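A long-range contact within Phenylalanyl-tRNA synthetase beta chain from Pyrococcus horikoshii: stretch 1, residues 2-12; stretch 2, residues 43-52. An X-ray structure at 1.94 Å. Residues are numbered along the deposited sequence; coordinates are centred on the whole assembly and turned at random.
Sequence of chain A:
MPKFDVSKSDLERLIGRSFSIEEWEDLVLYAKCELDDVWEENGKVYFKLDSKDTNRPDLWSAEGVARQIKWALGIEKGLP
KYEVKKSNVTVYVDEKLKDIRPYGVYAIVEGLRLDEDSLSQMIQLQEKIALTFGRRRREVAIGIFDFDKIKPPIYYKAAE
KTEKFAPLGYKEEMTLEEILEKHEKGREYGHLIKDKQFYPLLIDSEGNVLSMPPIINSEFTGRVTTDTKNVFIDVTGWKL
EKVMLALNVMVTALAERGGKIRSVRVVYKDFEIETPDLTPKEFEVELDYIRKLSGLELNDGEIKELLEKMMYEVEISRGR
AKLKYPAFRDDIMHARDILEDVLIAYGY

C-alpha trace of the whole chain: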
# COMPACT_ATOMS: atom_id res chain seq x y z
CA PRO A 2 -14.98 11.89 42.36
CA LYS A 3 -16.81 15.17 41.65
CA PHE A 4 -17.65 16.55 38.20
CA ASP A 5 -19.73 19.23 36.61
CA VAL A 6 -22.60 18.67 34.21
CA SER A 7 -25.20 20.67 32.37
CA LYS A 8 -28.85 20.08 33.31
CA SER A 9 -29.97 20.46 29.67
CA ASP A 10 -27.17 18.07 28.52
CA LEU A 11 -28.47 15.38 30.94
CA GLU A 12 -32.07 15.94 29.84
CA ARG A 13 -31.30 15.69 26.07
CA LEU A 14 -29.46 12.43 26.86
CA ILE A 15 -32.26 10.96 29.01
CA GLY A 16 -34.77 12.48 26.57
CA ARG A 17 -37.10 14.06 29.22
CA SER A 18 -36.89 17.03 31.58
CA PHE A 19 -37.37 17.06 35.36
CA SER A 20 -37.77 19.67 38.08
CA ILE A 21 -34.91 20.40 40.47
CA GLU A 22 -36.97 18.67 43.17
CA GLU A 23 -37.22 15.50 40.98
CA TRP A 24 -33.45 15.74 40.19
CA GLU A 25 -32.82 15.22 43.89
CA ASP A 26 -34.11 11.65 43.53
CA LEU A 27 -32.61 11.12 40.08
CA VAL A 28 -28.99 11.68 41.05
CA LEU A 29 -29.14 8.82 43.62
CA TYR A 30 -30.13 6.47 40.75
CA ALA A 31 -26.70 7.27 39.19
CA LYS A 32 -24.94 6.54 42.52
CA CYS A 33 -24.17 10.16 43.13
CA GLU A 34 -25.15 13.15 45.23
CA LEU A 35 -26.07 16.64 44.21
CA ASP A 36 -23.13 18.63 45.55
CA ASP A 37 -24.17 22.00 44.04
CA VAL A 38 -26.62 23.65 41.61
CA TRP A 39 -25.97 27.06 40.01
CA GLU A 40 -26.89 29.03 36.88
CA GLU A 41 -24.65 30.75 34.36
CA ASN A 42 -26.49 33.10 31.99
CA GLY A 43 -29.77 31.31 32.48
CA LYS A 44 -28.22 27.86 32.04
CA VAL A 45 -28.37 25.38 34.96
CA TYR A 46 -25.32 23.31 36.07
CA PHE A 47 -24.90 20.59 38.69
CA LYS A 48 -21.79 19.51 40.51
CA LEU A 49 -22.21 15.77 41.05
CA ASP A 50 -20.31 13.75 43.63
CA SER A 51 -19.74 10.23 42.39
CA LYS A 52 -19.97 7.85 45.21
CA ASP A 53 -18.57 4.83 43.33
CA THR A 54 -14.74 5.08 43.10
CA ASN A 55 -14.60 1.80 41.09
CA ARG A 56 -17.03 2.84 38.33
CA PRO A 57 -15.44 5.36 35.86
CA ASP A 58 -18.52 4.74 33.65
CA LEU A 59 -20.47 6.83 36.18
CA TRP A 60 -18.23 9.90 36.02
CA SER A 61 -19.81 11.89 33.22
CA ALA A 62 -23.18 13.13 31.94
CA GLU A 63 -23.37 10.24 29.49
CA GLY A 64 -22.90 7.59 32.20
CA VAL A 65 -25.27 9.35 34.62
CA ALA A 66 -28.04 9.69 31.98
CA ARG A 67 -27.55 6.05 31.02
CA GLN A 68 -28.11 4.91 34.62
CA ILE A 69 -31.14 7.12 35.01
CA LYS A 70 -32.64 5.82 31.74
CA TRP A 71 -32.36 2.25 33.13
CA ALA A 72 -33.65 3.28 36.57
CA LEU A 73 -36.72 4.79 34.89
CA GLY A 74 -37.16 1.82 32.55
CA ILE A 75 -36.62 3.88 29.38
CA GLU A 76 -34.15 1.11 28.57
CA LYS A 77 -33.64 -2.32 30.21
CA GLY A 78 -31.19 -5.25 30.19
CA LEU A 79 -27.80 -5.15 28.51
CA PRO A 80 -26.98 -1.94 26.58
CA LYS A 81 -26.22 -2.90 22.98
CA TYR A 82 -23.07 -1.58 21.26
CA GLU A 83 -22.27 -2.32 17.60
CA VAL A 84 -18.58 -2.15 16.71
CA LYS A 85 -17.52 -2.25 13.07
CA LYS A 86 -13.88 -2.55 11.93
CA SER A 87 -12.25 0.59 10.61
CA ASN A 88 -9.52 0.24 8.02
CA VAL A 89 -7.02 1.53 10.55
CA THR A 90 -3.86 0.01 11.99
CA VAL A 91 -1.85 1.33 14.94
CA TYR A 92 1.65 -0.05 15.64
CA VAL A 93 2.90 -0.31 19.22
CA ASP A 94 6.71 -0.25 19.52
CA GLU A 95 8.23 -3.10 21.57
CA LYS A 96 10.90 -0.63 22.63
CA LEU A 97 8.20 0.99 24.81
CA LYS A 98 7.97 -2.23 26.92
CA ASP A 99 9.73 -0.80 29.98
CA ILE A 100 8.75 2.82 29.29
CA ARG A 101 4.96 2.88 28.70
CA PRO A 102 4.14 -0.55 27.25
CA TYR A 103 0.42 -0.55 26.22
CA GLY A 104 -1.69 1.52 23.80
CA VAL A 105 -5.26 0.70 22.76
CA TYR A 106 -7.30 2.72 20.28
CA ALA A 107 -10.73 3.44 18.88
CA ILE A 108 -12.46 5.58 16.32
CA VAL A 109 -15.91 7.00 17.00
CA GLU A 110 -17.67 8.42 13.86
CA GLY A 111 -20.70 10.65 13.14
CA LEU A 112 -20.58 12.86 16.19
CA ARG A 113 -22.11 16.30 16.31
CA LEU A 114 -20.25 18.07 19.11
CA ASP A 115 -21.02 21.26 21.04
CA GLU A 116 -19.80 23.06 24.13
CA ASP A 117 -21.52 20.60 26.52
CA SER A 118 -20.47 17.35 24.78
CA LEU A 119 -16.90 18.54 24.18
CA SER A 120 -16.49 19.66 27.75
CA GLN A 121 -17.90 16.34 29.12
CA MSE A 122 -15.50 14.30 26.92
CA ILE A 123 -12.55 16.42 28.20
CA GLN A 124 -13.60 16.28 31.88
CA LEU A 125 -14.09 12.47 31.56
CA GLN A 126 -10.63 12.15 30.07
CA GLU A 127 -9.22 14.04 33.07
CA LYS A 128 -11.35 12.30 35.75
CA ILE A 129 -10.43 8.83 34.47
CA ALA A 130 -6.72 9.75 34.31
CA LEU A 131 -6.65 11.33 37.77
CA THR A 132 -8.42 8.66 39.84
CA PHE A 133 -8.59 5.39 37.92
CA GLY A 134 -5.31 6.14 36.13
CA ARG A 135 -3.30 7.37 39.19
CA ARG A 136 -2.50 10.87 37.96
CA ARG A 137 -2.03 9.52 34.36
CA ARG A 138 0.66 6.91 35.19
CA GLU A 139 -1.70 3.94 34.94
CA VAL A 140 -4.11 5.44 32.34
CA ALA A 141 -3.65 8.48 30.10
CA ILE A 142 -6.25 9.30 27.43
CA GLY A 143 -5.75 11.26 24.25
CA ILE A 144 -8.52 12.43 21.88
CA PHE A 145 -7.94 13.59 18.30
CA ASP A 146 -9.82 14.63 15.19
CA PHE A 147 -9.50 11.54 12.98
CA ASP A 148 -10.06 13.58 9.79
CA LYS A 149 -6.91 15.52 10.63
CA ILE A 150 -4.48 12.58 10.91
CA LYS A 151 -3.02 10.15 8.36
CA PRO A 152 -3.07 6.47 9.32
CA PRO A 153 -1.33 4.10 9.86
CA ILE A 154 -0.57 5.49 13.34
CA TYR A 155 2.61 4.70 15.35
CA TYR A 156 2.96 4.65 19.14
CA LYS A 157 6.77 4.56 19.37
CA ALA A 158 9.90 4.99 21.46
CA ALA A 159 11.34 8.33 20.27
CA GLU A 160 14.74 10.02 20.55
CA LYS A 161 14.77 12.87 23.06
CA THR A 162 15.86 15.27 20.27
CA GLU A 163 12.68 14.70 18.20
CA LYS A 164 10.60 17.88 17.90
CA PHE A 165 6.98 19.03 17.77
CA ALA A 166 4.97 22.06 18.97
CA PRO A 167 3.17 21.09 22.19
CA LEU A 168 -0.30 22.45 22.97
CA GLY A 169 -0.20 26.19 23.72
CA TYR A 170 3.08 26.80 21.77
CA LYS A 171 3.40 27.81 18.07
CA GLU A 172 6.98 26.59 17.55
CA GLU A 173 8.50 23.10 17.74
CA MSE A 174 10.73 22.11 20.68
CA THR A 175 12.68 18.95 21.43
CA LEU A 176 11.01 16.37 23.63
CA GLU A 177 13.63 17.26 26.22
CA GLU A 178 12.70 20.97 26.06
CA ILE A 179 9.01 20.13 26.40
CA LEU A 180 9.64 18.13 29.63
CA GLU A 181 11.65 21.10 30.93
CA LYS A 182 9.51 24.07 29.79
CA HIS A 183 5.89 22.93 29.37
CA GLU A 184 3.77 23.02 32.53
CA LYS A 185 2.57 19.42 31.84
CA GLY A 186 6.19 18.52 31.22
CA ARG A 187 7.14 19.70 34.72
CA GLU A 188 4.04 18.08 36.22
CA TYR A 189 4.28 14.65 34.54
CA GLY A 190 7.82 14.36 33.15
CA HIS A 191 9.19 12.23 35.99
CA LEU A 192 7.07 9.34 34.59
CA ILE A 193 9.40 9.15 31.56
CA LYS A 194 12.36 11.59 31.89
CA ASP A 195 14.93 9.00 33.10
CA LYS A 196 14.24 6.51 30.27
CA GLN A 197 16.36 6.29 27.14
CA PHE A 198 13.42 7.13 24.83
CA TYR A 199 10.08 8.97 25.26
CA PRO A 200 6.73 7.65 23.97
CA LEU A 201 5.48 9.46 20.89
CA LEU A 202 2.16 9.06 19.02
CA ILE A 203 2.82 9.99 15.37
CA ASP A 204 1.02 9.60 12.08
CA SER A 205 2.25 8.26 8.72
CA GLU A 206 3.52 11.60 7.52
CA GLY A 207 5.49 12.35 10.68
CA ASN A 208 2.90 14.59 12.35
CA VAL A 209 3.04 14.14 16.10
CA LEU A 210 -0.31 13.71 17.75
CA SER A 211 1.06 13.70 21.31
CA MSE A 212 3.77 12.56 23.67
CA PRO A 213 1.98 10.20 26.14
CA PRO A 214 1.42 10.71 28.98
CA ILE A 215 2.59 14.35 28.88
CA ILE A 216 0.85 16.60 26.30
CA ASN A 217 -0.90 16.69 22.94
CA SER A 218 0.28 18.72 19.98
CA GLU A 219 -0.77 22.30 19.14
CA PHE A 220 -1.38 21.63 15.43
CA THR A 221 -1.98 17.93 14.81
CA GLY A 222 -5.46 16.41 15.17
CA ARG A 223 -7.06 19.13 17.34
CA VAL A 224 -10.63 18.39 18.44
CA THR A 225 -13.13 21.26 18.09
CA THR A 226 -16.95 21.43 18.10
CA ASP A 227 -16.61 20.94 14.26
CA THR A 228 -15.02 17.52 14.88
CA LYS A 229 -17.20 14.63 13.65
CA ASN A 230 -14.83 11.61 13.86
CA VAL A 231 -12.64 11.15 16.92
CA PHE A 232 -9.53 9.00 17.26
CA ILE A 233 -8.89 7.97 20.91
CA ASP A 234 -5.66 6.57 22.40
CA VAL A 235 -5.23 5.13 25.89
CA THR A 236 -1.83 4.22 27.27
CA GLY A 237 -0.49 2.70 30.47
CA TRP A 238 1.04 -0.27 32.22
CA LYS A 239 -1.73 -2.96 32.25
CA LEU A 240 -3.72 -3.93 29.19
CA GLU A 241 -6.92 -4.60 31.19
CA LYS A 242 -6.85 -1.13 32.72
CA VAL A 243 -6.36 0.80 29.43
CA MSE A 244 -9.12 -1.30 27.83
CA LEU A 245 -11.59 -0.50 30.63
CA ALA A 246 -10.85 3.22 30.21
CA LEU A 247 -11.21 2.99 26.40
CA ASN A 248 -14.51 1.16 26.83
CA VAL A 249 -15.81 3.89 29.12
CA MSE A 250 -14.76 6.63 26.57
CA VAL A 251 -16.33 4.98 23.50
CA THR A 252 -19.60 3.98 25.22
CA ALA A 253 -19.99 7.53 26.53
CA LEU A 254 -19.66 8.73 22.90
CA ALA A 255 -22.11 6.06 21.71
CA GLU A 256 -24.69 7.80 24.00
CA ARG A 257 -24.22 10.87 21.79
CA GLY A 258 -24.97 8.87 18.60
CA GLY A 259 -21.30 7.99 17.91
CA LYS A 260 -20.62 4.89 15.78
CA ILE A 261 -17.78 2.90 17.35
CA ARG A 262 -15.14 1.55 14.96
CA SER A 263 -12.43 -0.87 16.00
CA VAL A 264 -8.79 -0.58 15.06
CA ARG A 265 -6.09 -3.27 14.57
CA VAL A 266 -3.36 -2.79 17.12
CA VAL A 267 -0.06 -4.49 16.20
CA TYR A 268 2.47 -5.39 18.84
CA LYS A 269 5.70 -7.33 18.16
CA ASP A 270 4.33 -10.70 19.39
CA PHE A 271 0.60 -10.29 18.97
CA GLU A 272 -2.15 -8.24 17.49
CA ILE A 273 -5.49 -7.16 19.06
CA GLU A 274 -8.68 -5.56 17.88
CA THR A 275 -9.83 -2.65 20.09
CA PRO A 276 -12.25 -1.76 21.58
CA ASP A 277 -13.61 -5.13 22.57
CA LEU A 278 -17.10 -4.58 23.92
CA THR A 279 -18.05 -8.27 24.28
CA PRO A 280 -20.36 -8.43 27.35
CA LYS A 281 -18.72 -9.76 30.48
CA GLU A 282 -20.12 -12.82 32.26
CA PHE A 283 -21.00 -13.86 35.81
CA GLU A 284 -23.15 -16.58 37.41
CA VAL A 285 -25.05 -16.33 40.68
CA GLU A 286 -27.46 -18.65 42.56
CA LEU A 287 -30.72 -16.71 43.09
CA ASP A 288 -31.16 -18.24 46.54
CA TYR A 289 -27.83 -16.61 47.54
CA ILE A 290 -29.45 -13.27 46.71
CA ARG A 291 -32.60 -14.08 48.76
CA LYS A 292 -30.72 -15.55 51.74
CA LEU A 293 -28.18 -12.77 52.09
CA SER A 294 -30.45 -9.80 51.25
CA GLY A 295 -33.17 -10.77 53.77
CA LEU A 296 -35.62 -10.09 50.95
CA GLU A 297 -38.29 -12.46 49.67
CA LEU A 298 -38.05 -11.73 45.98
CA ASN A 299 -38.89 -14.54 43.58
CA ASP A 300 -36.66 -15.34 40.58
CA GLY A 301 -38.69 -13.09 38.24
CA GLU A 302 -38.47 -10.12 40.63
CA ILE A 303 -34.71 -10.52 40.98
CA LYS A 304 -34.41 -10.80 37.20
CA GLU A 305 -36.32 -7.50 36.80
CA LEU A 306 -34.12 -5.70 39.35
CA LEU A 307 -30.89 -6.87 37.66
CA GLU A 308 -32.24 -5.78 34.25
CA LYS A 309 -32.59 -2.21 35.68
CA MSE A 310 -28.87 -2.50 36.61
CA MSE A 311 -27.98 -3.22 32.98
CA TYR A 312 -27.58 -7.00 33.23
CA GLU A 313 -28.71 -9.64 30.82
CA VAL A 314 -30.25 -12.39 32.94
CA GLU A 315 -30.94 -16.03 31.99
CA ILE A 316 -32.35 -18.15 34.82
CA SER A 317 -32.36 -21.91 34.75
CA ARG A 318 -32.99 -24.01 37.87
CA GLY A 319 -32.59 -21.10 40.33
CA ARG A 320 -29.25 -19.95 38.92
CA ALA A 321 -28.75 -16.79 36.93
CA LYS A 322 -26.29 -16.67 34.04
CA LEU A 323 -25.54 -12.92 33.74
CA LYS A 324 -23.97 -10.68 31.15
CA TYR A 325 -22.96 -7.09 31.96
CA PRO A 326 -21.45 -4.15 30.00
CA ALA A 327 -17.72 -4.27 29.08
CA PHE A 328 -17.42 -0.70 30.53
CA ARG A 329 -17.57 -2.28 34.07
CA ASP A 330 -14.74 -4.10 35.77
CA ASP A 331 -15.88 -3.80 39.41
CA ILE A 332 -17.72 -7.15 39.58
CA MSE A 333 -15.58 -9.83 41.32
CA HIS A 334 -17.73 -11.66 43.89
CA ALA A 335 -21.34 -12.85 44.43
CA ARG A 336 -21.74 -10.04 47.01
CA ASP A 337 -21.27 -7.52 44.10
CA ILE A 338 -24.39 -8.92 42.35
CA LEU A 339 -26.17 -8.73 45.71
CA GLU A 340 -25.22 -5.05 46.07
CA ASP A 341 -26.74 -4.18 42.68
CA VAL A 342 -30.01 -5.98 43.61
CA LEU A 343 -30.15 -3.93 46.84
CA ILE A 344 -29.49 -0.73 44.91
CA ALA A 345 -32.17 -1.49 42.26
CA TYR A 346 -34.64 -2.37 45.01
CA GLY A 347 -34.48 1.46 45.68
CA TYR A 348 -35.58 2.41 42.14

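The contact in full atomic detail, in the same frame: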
# COMPACT_ATOMS: atom_id res chain seq x y z
N PRO A 2 -15.47 10.55 42.72
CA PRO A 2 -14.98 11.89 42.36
C PRO A 2 -16.11 12.84 41.97
O PRO A 2 -17.21 12.38 41.65
CB PRO A 2 -14.05 11.65 41.17
CG PRO A 2 -14.39 10.29 40.67
CD PRO A 2 -14.98 9.51 41.80
N LYS A 3 -15.83 14.15 42.01
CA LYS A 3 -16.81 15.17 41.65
C LYS A 3 -16.63 15.65 40.21
O LYS A 3 -15.51 15.67 39.68
CB LYS A 3 -16.70 16.36 42.61
CG LYS A 3 -17.14 16.02 44.05
CD LYS A 3 -17.05 17.23 44.99
CE LYS A 3 -17.21 16.79 46.43
NZ LYS A 3 -17.15 17.96 47.38
N PHE A 4 -17.74 16.04 39.57
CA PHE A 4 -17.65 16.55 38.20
C PHE A 4 -18.86 17.38 37.90
O PHE A 4 -19.92 17.16 38.45
CB PHE A 4 -17.53 15.40 37.18
CG PHE A 4 -18.65 14.37 37.27
CD1 PHE A 4 -18.65 13.42 38.27
CD2 PHE A 4 -19.67 14.36 36.34
CE1 PHE A 4 -19.69 12.46 38.36
CE2 PHE A 4 -20.68 13.40 36.39
CZ PHE A 4 -20.68 12.46 37.40
N ASP A 5 -18.68 18.34 37.00
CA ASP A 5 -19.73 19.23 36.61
C ASP A 5 -20.46 18.74 35.37
O ASP A 5 -19.86 18.12 34.48
CB ASP A 5 -19.14 20.59 36.30
CG ASP A 5 -18.49 21.24 37.51
OD1 ASP A 5 -18.77 20.86 38.68
OD2 ASP A 5 -17.73 22.19 37.34
N VAL A 6 -21.76 19.02 35.32
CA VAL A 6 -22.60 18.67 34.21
C VAL A 6 -23.66 19.75 33.96
O VAL A 6 -24.06 20.52 34.88
CB VAL A 6 -23.32 17.31 34.39
CG1 VAL A 6 -22.31 16.11 34.44
CG2 VAL A 6 -24.19 17.30 35.65
N SER A 7 -24.13 19.79 32.71
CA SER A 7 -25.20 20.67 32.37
C SER A 7 -26.55 19.99 32.47
O SER A 7 -26.73 18.88 31.99
CB SER A 7 -24.94 21.31 30.98
OG SER A 7 -26.12 21.56 30.30
N LYS A 8 -27.51 20.65 33.16
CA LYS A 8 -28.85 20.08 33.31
C LYS A 8 -29.48 19.77 31.95
O LYS A 8 -30.12 18.72 31.80
CB LYS A 8 -29.79 21.01 34.10
CG LYS A 8 -31.25 20.48 34.26
CD LYS A 8 -32.05 21.51 35.14
CE LYS A 8 -33.50 21.07 35.42
NZ LYS A 8 -34.40 21.11 34.19
N SER A 9 -29.34 20.68 30.99
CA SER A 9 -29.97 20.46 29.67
C SER A 9 -29.22 19.33 28.90
O SER A 9 -29.84 18.60 28.11
CB SER A 9 -30.05 21.77 28.85
OG SER A 9 -28.74 22.19 28.46
N ASP A 10 -27.92 19.18 29.15
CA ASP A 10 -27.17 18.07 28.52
C ASP A 10 -27.72 16.74 29.03
O ASP A 10 -28.03 15.86 28.25
CB ASP A 10 -25.67 18.21 28.78
CG ASP A 10 -24.83 17.18 28.03
OD1 ASP A 10 -25.14 16.90 26.86
OD2 ASP A 10 -23.80 16.66 28.52
N LEU A 11 -27.88 16.60 30.36
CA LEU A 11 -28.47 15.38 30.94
C LEU A 11 -29.85 15.07 30.38
O LEU A 11 -30.15 13.91 29.99
CB LEU A 11 -28.61 15.58 32.45
CG LEU A 11 -27.58 15.17 33.51
CD1 LEU A 11 -26.45 14.18 33.23
CD2 LEU A 11 -27.26 16.26 34.55
N GLU A 12 -30.70 16.09 30.32
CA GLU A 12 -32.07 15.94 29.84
C GLU A 12 -32.18 15.57 28.34
O GLU A 12 -33.03 14.75 27.99
CB GLU A 12 -32.91 17.18 30.20
CG GLU A 12 -33.03 17.25 31.74
CD GLU A 12 -33.73 18.48 32.30
OE1 GLU A 12 -33.81 19.53 31.61
OE2 GLU A 12 -34.21 18.37 33.47
N GLY A 43 -28.54 32.04 32.67
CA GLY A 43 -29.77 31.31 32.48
C GLY A 43 -29.62 29.81 32.34
O GLY A 43 -30.63 29.11 32.34
N LYS A 44 -28.40 29.30 32.23
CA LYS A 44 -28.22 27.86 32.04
C LYS A 44 -27.87 27.17 33.36
O LYS A 44 -27.00 27.63 34.07
CB LYS A 44 -27.16 27.58 30.97
CG LYS A 44 -26.98 26.13 30.69
CD LYS A 44 -27.02 25.89 29.18
CE LYS A 44 -25.63 26.01 28.58
NZ LYS A 44 -24.77 24.83 28.88
N VAL A 45 -28.56 26.06 33.68
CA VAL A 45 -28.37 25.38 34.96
C VAL A 45 -27.25 24.31 34.88
O VAL A 45 -27.24 23.47 33.96
CB VAL A 45 -29.71 24.77 35.50
CG1 VAL A 45 -29.49 23.98 36.80
CG2 VAL A 45 -30.80 25.86 35.69
N TYR A 46 -26.38 24.31 35.90
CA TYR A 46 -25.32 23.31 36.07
C TYR A 46 -25.44 22.62 37.42
O TYR A 46 -25.93 23.24 38.39
CB TYR A 46 -23.95 23.98 35.98
CG TYR A 46 -23.68 24.49 34.59
CD1 TYR A 46 -23.14 23.66 33.62
CD2 TYR A 46 -24.01 25.82 34.23
CE1 TYR A 46 -22.89 24.14 32.32
CE2 TYR A 46 -23.77 26.30 32.95
CZ TYR A 46 -23.21 25.46 32.00
OH TYR A 46 -22.97 25.95 30.72
N PHE A 47 -25.07 21.34 37.45
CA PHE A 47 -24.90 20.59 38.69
C PHE A 47 -23.42 20.24 38.88
O PHE A 47 -22.69 19.96 37.90
CB PHE A 47 -25.69 19.26 38.64
CG PHE A 47 -27.13 19.36 38.27
CD1 PHE A 47 -27.91 20.49 38.58
CD2 PHE A 47 -27.77 18.24 37.70
CE1 PHE A 47 -29.26 20.52 38.27
CE2 PHE A 47 -29.13 18.25 37.41
CZ PHE A 47 -29.89 19.39 37.69
N LYS A 48 -22.98 20.26 40.14
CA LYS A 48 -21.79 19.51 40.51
C LYS A 48 -22.27 18.20 41.16
O LYS A 48 -23.01 18.20 42.16
CB LYS A 48 -20.87 20.27 41.44
CG LYS A 48 -19.57 19.45 41.76
CD LYS A 48 -18.59 20.25 42.62
CE LYS A 48 -18.33 21.65 42.04
NZ LYS A 48 -17.40 21.61 40.86
N LEU A 49 -21.86 17.08 40.56
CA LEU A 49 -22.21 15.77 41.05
C LEU A 49 -21.02 15.16 41.79
O LEU A 49 -19.86 15.42 41.46
CB LEU A 49 -22.66 14.87 39.89
CG LEU A 49 -23.84 15.36 39.04
CD1 LEU A 49 -24.17 14.37 37.92
CD2 LEU A 49 -25.08 15.54 39.97
N ASP A 50 -21.33 14.39 42.84
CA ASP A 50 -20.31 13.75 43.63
C ASP A 50 -20.51 12.27 43.44
O ASP A 50 -21.51 11.70 43.91
CB ASP A 50 -20.48 14.15 45.09
CG ASP A 50 -19.42 13.55 46.03
OD1 ASP A 50 -18.52 12.80 45.60
OD2 ASP A 50 -19.46 13.83 47.26
N SER A 51 -19.59 11.65 42.72
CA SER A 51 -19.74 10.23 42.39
C SER A 51 -19.25 9.37 43.50
O SER A 51 -18.07 9.41 43.89
CB SER A 51 -19.07 9.80 41.10
OG SER A 51 -19.29 8.39 40.94
N LYS A 52 -20.18 8.60 44.01
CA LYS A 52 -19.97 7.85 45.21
C LYS A 52 -19.22 6.55 44.91
O LYS A 52 -18.63 5.97 45.79
CB LYS A 52 -21.31 7.63 45.92
CG LYS A 52 -21.95 8.96 46.41
CD LYS A 52 -20.93 9.81 47.20
CE LYS A 52 -21.54 11.09 47.80
NZ LYS A 52 -22.45 10.88 48.98
O HOH W 1 -28.00 23.41 31.49

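An antiparallel pair of strands satisfies its backbone by alternation, and the contact between residues 3-7 and 44-51 of this synthetase chain is a compact example. The strands run at 149° to each other; Phe4 and Val6 turn both amide and carbonyl toward the partner, while Pro2 gives only its carbonyl and Lys8 only its amide. Phe4 N donates to Leu49 O and Leu49 N returns a bond to Phe4 O, each at 2.9 Å; Val6 N to Phe47 O and Phe47 N to Val6 O repeat the pattern, again at 2.9 Å. The ladder is extended at one end by Ser51 N, which donates to Pro2 O at 2.7 Å. There the reciprocal bond is missing: Pro2 N lies 3.1 Å from Ser51 O but has no hydrogen to share. At the other end Lys8 N donates to Val45 O at 2.9 Å, so the first helical residue still belongs to the ladder. Between these rungs the CA atoms of Lys3 and Asp5 approach carbonyls already engaged, Lys3 CA to Leu49 O at 3.1 Å and Asp5 CA to Phe47 O at 3.3 Å, adding CA-H...O contacts.

Side chains alternate likewise. Phe4, Val6, Phe47 and Leu49 share one face, which is buried. Leu49 CB sits over the Phe4 ring, 4.2 Å from its centroid, while Val6 CG2 reaches Leu49 CD1 at 3.7 Å. Leu11, from the following helix, brings its CD2 to within 3.8 Å of Phe47 CD2, extending the apolar cluster beyond the strand.

The other face carries Lys3, Asp5, Ser7, Tyr46, Lys48 and Asp50, and here charge needs a partner. Lys48 NZ meets Asp5 OD1 at 2.7 Å in a salt bridge between residues paired across the strands. Lys44 NZ donates to Tyr46 OH at 2.8 Å within its own strand and is also bonded elsewhere in the structure.

The strand-to-helix junction shows how one hydroxyl can serve several donors. Ser7 OG caps the helix by accepting from Asp10 N at 3.2 Å, and it also accepts from Ser9 OG at 3.3 Å. A water donates to Ser7 OG at 2.9 Å and to Val45 O at 2.6 Å, and accepts from Ser9 N at 3.1 Å. It thus links the start of the helix to the opposing strand, and Val45 O receives both this water and Lys8 N. The aliphatic part of Lys8 packs against stretch 2, with CG 3.8 Å from Phe47 CZ, but its charge is met one helical turn on, where Lys8 NZ forms a salt bridge with Glu12 OE2 at 2.8 Å.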